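Local structure of secreted protein (Streptomyces lividans TK24, 5LXZ) at residues Lys394-Arg406 against Gln437-Arg450. The protein is probably a copper-radical oxidase related to galactose oxidase, with a mononuclear copper site formed by a Kelch-type beta-propeller and the domain that follows it. The protein carries 1 engineered substitution. Numbering follows the deposited sequence.
With EDO (1,2-ethanediol), chain H.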
loop_
_atom_site.group_PDB
_atom_site.type_symbol
_atom_site.label_atom_id
_atom_site.label_comp_id
_atom_site.label_asym_id
_atom_site.label_seq_id
_atom_site.Cartn_x
_atom_site.Cartn_y
_atom_site.Cartn_z
ATOM N N LYS A 394 -16.431 -13.469 -9.426
ATOM C CA LYS A 394 -17.080 -12.912 -8.268
ATOM C C LYS A 394 -16.224 -13.193 -7.059
ATOM O O LYS A 394 -15.391 -14.121 -7.069
ATOM C CB LYS A 394 -18.469 -13.503 -8.052
ATOM C CG LYS A 394 -18.450 -14.986 -7.757
ATOM C CD LYS A 394 -19.820 -15.652 -7.698
ATOM C CE LYS A 394 -19.661 -17.164 -7.546
ATOM N NZ LYS A 394 -20.878 -17.888 -8.003
ATOM N N PHE A 395 -16.420 -12.380 -6.040
ATOM C CA PHE A 395 -15.904 -12.653 -4.727
ATOM C C PHE A 395 -16.814 -13.623 -3.973
ATOM O O PHE A 395 -18.055 -13.510 -4.047
ATOM C CB PHE A 395 -15.726 -11.394 -3.919
ATOM C CG PHE A 395 -14.530 -10.593 -4.309
ATOM C CD1 PHE A 395 -13.285 -10.844 -3.713
ATOM C CD2 PHE A 395 -14.654 -9.563 -5.216
ATOM C CE1 PHE A 395 -12.188 -10.089 -4.034
ATOM C CE2 PHE A 395 -13.514 -8.812 -5.545
ATOM C CZ PHE A 395 -12.323 -9.093 -4.940
ATOM N N VAL A 396 -16.166 -14.524 -3.248
ATOM C CA VAL A 396 -16.842 -15.408 -2.280
ATOM C C VAL A 396 -16.062 -15.332 -1.010
ATOM O O VAL A 396 -14.829 -15.166 -1.034
ATOM C CB VAL A 396 -16.950 -16.860 -2.761
ATOM C CG1 VAL A 396 -17.735 -16.929 -4.044
ATOM C CG2 VAL A 396 -15.599 -17.476 -2.975
ATOM N N ASP A 397 -16.727 -15.441 0.130
ATOM C CA ASP A 397 -16.014 -15.369 1.395
ATOM C C ASP A 397 -15.062 -16.548 1.533
ATOM O O ASP A 397 -15.391 -17.691 1.163
ATOM C CB ASP A 397 -16.968 -15.377 2.608
ATOM C CG ASP A 397 -17.769 -14.118 2.744
ATOM O OD1 ASP A 397 -17.573 -13.179 1.946
ATOM O OD2 ASP A 397 -18.618 -14.032 3.686
ATOM N N GLY A 398 -13.877 -16.254 2.063
ATOM C CA GLY A 398 -12.937 -17.282 2.514
ATOM C C GLY A 398 -13.071 -17.452 4.018
ATOM O O GLY A 398 -14.062 -17.038 4.645
ATOM N N PRO A 399 -12.065 -18.062 4.640
ATOM C CA PRO A 399 -12.112 -18.212 6.082
ATOM C C PRO A 399 -12.031 -16.884 6.799
ATOM O O PRO A 399 -11.350 -15.937 6.336
ATOM C CB PRO A 399 -10.866 -19.077 6.386
ATOM C CG PRO A 399 -9.927 -18.726 5.296
ATOM C CD PRO A 399 -10.764 -18.500 4.077
ATOM N N SER A 400 -12.667 -16.804 7.955
ATOM C CA SER A 400 -12.639 -15.591 8.735
ATOM C C SER A 400 -11.559 -15.534 9.795
ATOM O O SER A 400 -11.128 -16.569 10.310
ATOM C CB SER A 400 -13.980 -15.348 9.405
ATOM O OG SER A 400 -14.956 -15.132 8.411
ATOM N N LEU A 401 -11.161 -14.315 10.124
ATOM C CA LEU A 401 -10.368 -14.007 11.289
ATOM C C LEU A 401 -11.280 -14.054 12.511
ATOM O O LEU A 401 -12.516 -14.133 12.375
ATOM C CB LEU A 401 -9.770 -12.618 11.144
ATOM C CG LEU A 401 -8.911 -12.412 9.900
ATOM C CD1 LEU A 401 -8.665 -10.936 9.646
ATOM C CD2 LEU A 401 -7.602 -13.160 10.013
ATOM N N GLU A 402 -10.699 -13.987 13.688
ATOM C CA GLU A 402 -11.491 -13.958 14.926
ATOM C C GLU A 402 -12.131 -12.592 15.147
ATOM O O GLU A 402 -13.259 -12.529 15.613
ATOM C CB GLU A 402 -10.669 -14.390 16.156
ATOM C CG GLU A 402 -11.452 -14.342 17.474
ATOM C CD GLU A 402 -10.624 -14.452 18.737
ATOM O OE1 GLU A 402 -9.393 -14.421 18.687
ATOM O OE2 GLU A 402 -11.254 -14.587 19.832
ATOM N N LYS A 403 -11.434 -11.510 14.827
ATOM C CA LYS A 403 -11.851 -10.160 15.144
ATOM C C LYS A 403 -11.767 -9.335 13.882
ATOM O O LYS A 403 -10.979 -9.644 13.020
ATOM C CB LYS A 403 -10.877 -9.555 16.161
ATOM C CG LYS A 403 -10.925 -10.275 17.503
ATOM C CD LYS A 403 -9.820 -9.790 18.399
ATOM C CE LYS A 403 -9.836 -10.599 19.684
ATOM N NZ LYS A 403 -8.892 -10.052 20.672
ATOM N N GLY A 404 -12.555 -8.287 13.821
ATOM C CA GLY A 404 -12.416 -7.324 12.755
ATOM C C GLY A 404 -11.015 -6.753 12.810
ATOM O O GLY A 404 -10.507 -6.393 13.860
ATOM N N THR A 405 -10.402 -6.643 11.642
ATOM C CA THR A 405 -8.964 -6.332 11.555
ATOM C C THR A 405 -8.667 -5.332 10.455
ATOM O O THR A 405 -8.737 -5.729 9.278
ATOM C CB THR A 405 -8.174 -7.623 11.262
ATOM O OG1 THR A 405 -8.485 -8.628 12.254
ATOM C CG2 THR A 405 -6.687 -7.382 11.314
ATOM N N ARG A 406 -8.331 -4.092 10.820
ATOM C CA ARG A 406 -7.681 -3.154 9.908
ATOM C C ARG A 406 -6.191 -3.469 9.805
ATOM O O ARG A 406 -5.563 -3.913 10.760
ATOM C CB ARG A 406 -7.785 -1.719 10.408
ATOM C CG ARG A 406 -9.152 -1.086 10.386
ATOM C CD ARG A 406 -9.039 0.282 10.950
ATOM N NE ARG A 406 -10.247 1.073 10.819
ATOM C CZ ARG A 406 -10.583 1.801 9.746
ATOM N NH1 ARG A 406 -9.860 1.761 8.616
ATOM N NH2 ARG A 406 -11.653 2.566 9.770
ATOM N N GLN A 437 -2.055 -11.556 16.813
ATOM C CA GLN A 437 -2.381 -12.871 16.286
ATOM C C GLN A 437 -1.803 -13.019 14.912
ATOM O O GLN A 437 -1.739 -12.020 14.166
ATOM C CB GLN A 437 -3.872 -13.122 16.164
ATOM C CG GLN A 437 -4.608 -13.046 17.475
ATOM C CD GLN A 437 -6.087 -13.291 17.332
ATOM O OE1 GLN A 437 -6.626 -13.447 16.239
ATOM N NE2 GLN A 437 -6.777 -13.286 18.474
ATOM N N ALA A 438 -1.327 -14.197 14.603
ATOM C CA ALA A 438 -0.851 -14.554 13.279
ATOM C C ALA A 438 -1.444 -15.867 12.838
ATOM O O ALA A 438 -1.632 -16.780 13.672
ATOM C CB ALA A 438 0.664 -14.637 13.237
ATOM N N ARG A 439 -1.652 -16.020 11.543
ATOM C CA ARG A 439 -2.211 -17.182 10.941
ATOM C C ARG A 439 -1.496 -17.487 9.648
ATOM O O ARG A 439 -1.002 -16.584 8.958
ATOM C CB ARG A 439 -3.682 -16.983 10.600
ATOM C CG ARG A 439 -4.574 -16.831 11.806
ATOM C CD ARG A 439 -5.895 -16.218 11.393
ATOM N NE ARG A 439 -6.828 -16.218 12.522
ATOM C CZ ARG A 439 -6.772 -15.391 13.558
ATOM N NH1 ARG A 439 -5.886 -14.404 13.621
ATOM N NH2 ARG A 439 -7.635 -15.544 14.587
ATOM N N LEU A 440 -1.475 -18.755 9.302
ATOM C CA LEU A 440 -1.168 -19.192 7.963
ATOM C C LEU A 440 -2.432 -19.532 7.221
ATOM O O LEU A 440 -3.247 -20.356 7.699
ATOM C CB LEU A 440 -0.212 -20.388 7.969
ATOM C CG LEU A 440 1.181 -20.175 8.517
ATOM C CD1 LEU A 440 1.878 -21.509 8.649
ATOM C CD2 LEU A 440 2.017 -19.212 7.677
ATOM N N TYR A 441 -2.649 -18.918 6.062
ATOM C CA TYR A 441 -3.720 -19.309 5.147
ATOM C C TYR A 441 -3.162 -20.375 4.225
ATOM O O TYR A 441 -2.065 -20.235 3.683
ATOM C CB TYR A 441 -4.180 -18.121 4.312
ATOM C CG TYR A 441 -5.185 -18.515 3.279
ATOM C CD1 TYR A 441 -6.469 -18.947 3.647
ATOM C CD2 TYR A 441 -4.858 -18.547 1.936
ATOM C CE1 TYR A 441 -7.370 -19.386 2.681
ATOM C CE2 TYR A 441 -5.758 -18.926 0.983
ATOM C CZ TYR A 441 -7.021 -19.363 1.354
ATOM O OH TYR A 441 -7.896 -19.777 0.384
ATOM N N HIS A 442 -3.913 -21.451 4.058
ATOM C CA HIS A 442 -3.516 -22.549 3.224
ATOM C C HIS A 442 -4.474 -22.590 2.034
ATOM O O HIS A 442 -5.636 -22.933 2.218
ATOM C CB HIS A 442 -3.631 -23.828 4.044
ATOM C CG HIS A 442 -2.651 -23.905 5.168
ATOM N ND1 HIS A 442 -1.297 -24.084 4.956
ATOM C CD2 HIS A 442 -2.817 -23.801 6.501
ATOM C CE1 HIS A 442 -0.675 -24.104 6.122
ATOM N NE2 HIS A 442 -1.575 -23.947 7.075
ATOM N N PRO A 443 -4.029 -22.184 0.829
ATOM C CA PRO A 443 -4.973 -22.151 -0.320
ATOM C C PRO A 443 -5.553 -23.521 -0.690
ATOM O O PRO A 443 -6.690 -23.598 -1.165
ATOM C CB PRO A 443 -4.139 -21.583 -1.477
ATOM C CG PRO A 443 -3.001 -20.890 -0.826
ATOM C CD PRO A 443 -2.745 -21.535 0.510
ATOM N N ASP A 444 -4.800 -24.585 -0.432
ATOM C CA ASP A 444 -5.264 -25.933 -0.783
ATOM C C ASP A 444 -6.430 -26.422 0.096
ATOM O O ASP A 444 -7.301 -27.160 -0.394
ATOM C CB ASP A 444 -4.093 -26.945 -0.876
ATOM C CG ASP A 444 -3.272 -27.072 0.422
ATOM O OD1 ASP A 444 -3.520 -26.344 1.411
ATOM O OD2 ASP A 444 -2.340 -27.915 0.435
ATOM N N THR A 445 -6.497 -25.975 1.351
ATOM C CA THR A 445 -7.606 -26.322 2.239
ATOM C C THR A 445 -8.598 -25.169 2.419
ATOM O O THR A 445 -9.688 -25.329 2.967
ATOM C CB THR A 445 -7.088 -26.715 3.612
ATOM O OG1 THR A 445 -6.407 -25.599 4.208
ATOM C CG2 THR A 445 -6.148 -27.945 3.492
ATOM N N ASN A 446 -8.222 -23.976 1.952
ATOM C CA ASN A 446 -9.019 -22.765 2.187
ATOM C C ASN A 446 -9.314 -22.494 3.643
ATOM O O ASN A 446 -10.386 -21.982 3.990
ATOM C CB ASN A 446 -10.290 -22.783 1.330
ATOM C CG ASN A 446 -10.921 -21.406 1.163
ATOM O OD1 ASN A 446 -10.255 -20.373 1.162
ATOM N ND2 ASN A 446 -12.209 -21.394 0.987
ATOM N N GLU A 447 -8.326 -22.774 4.495
ATOM C CA GLU A 447 -8.465 -22.520 5.914
ATOM C C GLU A 447 -7.284 -21.775 6.473
ATOM O O GLU A 447 -6.196 -21.815 5.917
ATOM C CB GLU A 447 -8.612 -23.844 6.694
ATOM C CG GLU A 447 -9.816 -24.696 6.275
ATOM C CD GLU A 447 -11.142 -24.229 6.810
ATOM O OE1 GLU A 447 -11.320 -23.045 7.188
ATOM O OE2 GLU A 447 -12.078 -25.085 6.851
ATOM N N PHE A 448 -7.514 -21.158 7.616
ATOM C CA PHE A 448 -6.466 -20.554 8.440
ATOM C C PHE A 448 -6.006 -21.534 9.512
ATOM O O PHE A 448 -6.806 -22.282 10.073
ATOM C CB PHE A 448 -6.994 -19.335 9.187
ATOM C CG PHE A 448 -7.047 -18.066 8.382
ATOM C CD1 PHE A 448 -5.915 -17.575 7.782
ATOM C CD2 PHE A 448 -8.202 -17.288 8.374
ATOM C CE1 PHE A 448 -5.950 -16.362 7.103
ATOM C CE2 PHE A 448 -8.247 -16.087 7.690
ATOM C CZ PHE A 448 -7.113 -15.622 7.070
ATOM N N GLU A 449 -4.709 -21.484 9.780
ATOM C CA GLU A 449 -4.068 -22.190 10.893
ATOM C C GLU A 449 -3.460 -21.107 11.761
ATOM O O GLU A 449 -2.645 -20.333 11.286
ATOM C CB GLU A 449 -2.990 -23.119 10.359
ATOM C CG GLU A 449 -2.097 -23.740 11.421
ATOM C CD GLU A 449 -0.892 -24.460 10.831
ATOM O OE1 GLU A 449 -0.676 -24.425 9.601
ATOM O OE2 GLU A 449 -0.100 -25.055 11.626
ATOM N N ARG A 450 -3.849 -21.016 13.018
ATOM C CA ARG A 450 -3.209 -20.113 13.936
ATOM C C ARG A 450 -1.769 -20.550 14.226
ATOM O O ARG A 450 -1.483 -21.732 14.423
ATOM C CB ARG A 450 -4.017 -20.085 15.216
ATOM C CG ARG A 450 -3.596 -19.025 16.143
ATOM C CD ARG A 450 -4.315 -17.716 15.949
ATOM N NE ARG A 450 -3.902 -16.965 17.114
ATOM C CZ ARG A 450 -4.592 -16.721 18.207
ATOM N NH1 ARG A 450 -5.878 -17.044 18.306
ATOM N NH2 ARG A 450 -3.999 -16.080 19.190
HETATM C C1 EDO H . -14.748 -20.845 4.371
HETATM O O1 EDO H . -15.479 -20.657 3.154
HETATM C C2 EDO H . -13.432 -21.516 4.009
HETATM O O2 EDO H . -12.848 -22.241 5.097
HETATM O O HOH W 1 -13.915 -19.479 -0.428
HETATM O O HOH W 2 -9.163 -17.791 11.975
HETATM O O HOH W 3 -8.469 -12.222 14.551
#
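Pro399 lays CG over one face of the Phe448 ring, a CH-pi contact 4.2 Å from the ring centroid, and the same CG meets the edge of Tyr441 at CE1 (3.7 Å). This is the tight end. Leu401 extends it: its CD2 lies 3.8 Å from CE2 of Phe448 and touches CD of Arg439, which itself lies above a face of the Phe448 ring, toward its edge. Tyr441 OH donates to OD1 of Asn446 (2.6 Å), holding that amide beside the proline CD.

Toward Glu402 the contact becomes polar and looser. With CG anti to the backbone N (chi1 179°) and the chain extended beyond it, Glu402 reaches Gln437, whose NE2 donates to its OE1 (2.9 Å, 154° at the hydrogen) nearly along the C-O axis, carboxylate and amide planes 13° apart. The other end of that amide is pinned too: NH1 and NH2 of Arg439 grip OE1 of Gln437, in the guanidinium plane. A water here joins Lys403 N to Gln437 OE1, and another, midway, joins Ser400 O to Arg439 NE. Arg450, salt-bridged to Asp453, aims no N-H at nearby Glu402, so any attraction is probably through charge alone. Beyond the proline a third water joins Asp397 O to Asn446 ND2, and an ethanediol, probably from the crystallisation liquor, donates to Asn446 O.

The contact joins successive four-stranded blades of the Kelch propeller: 398-406 runs on from strand 395-397, outermost in one, while hairpin 438-442/447-450 ends the next, with Tyr441 reaching strand 383-387 of the first and Phe448 resting on strand 418-421 of its own.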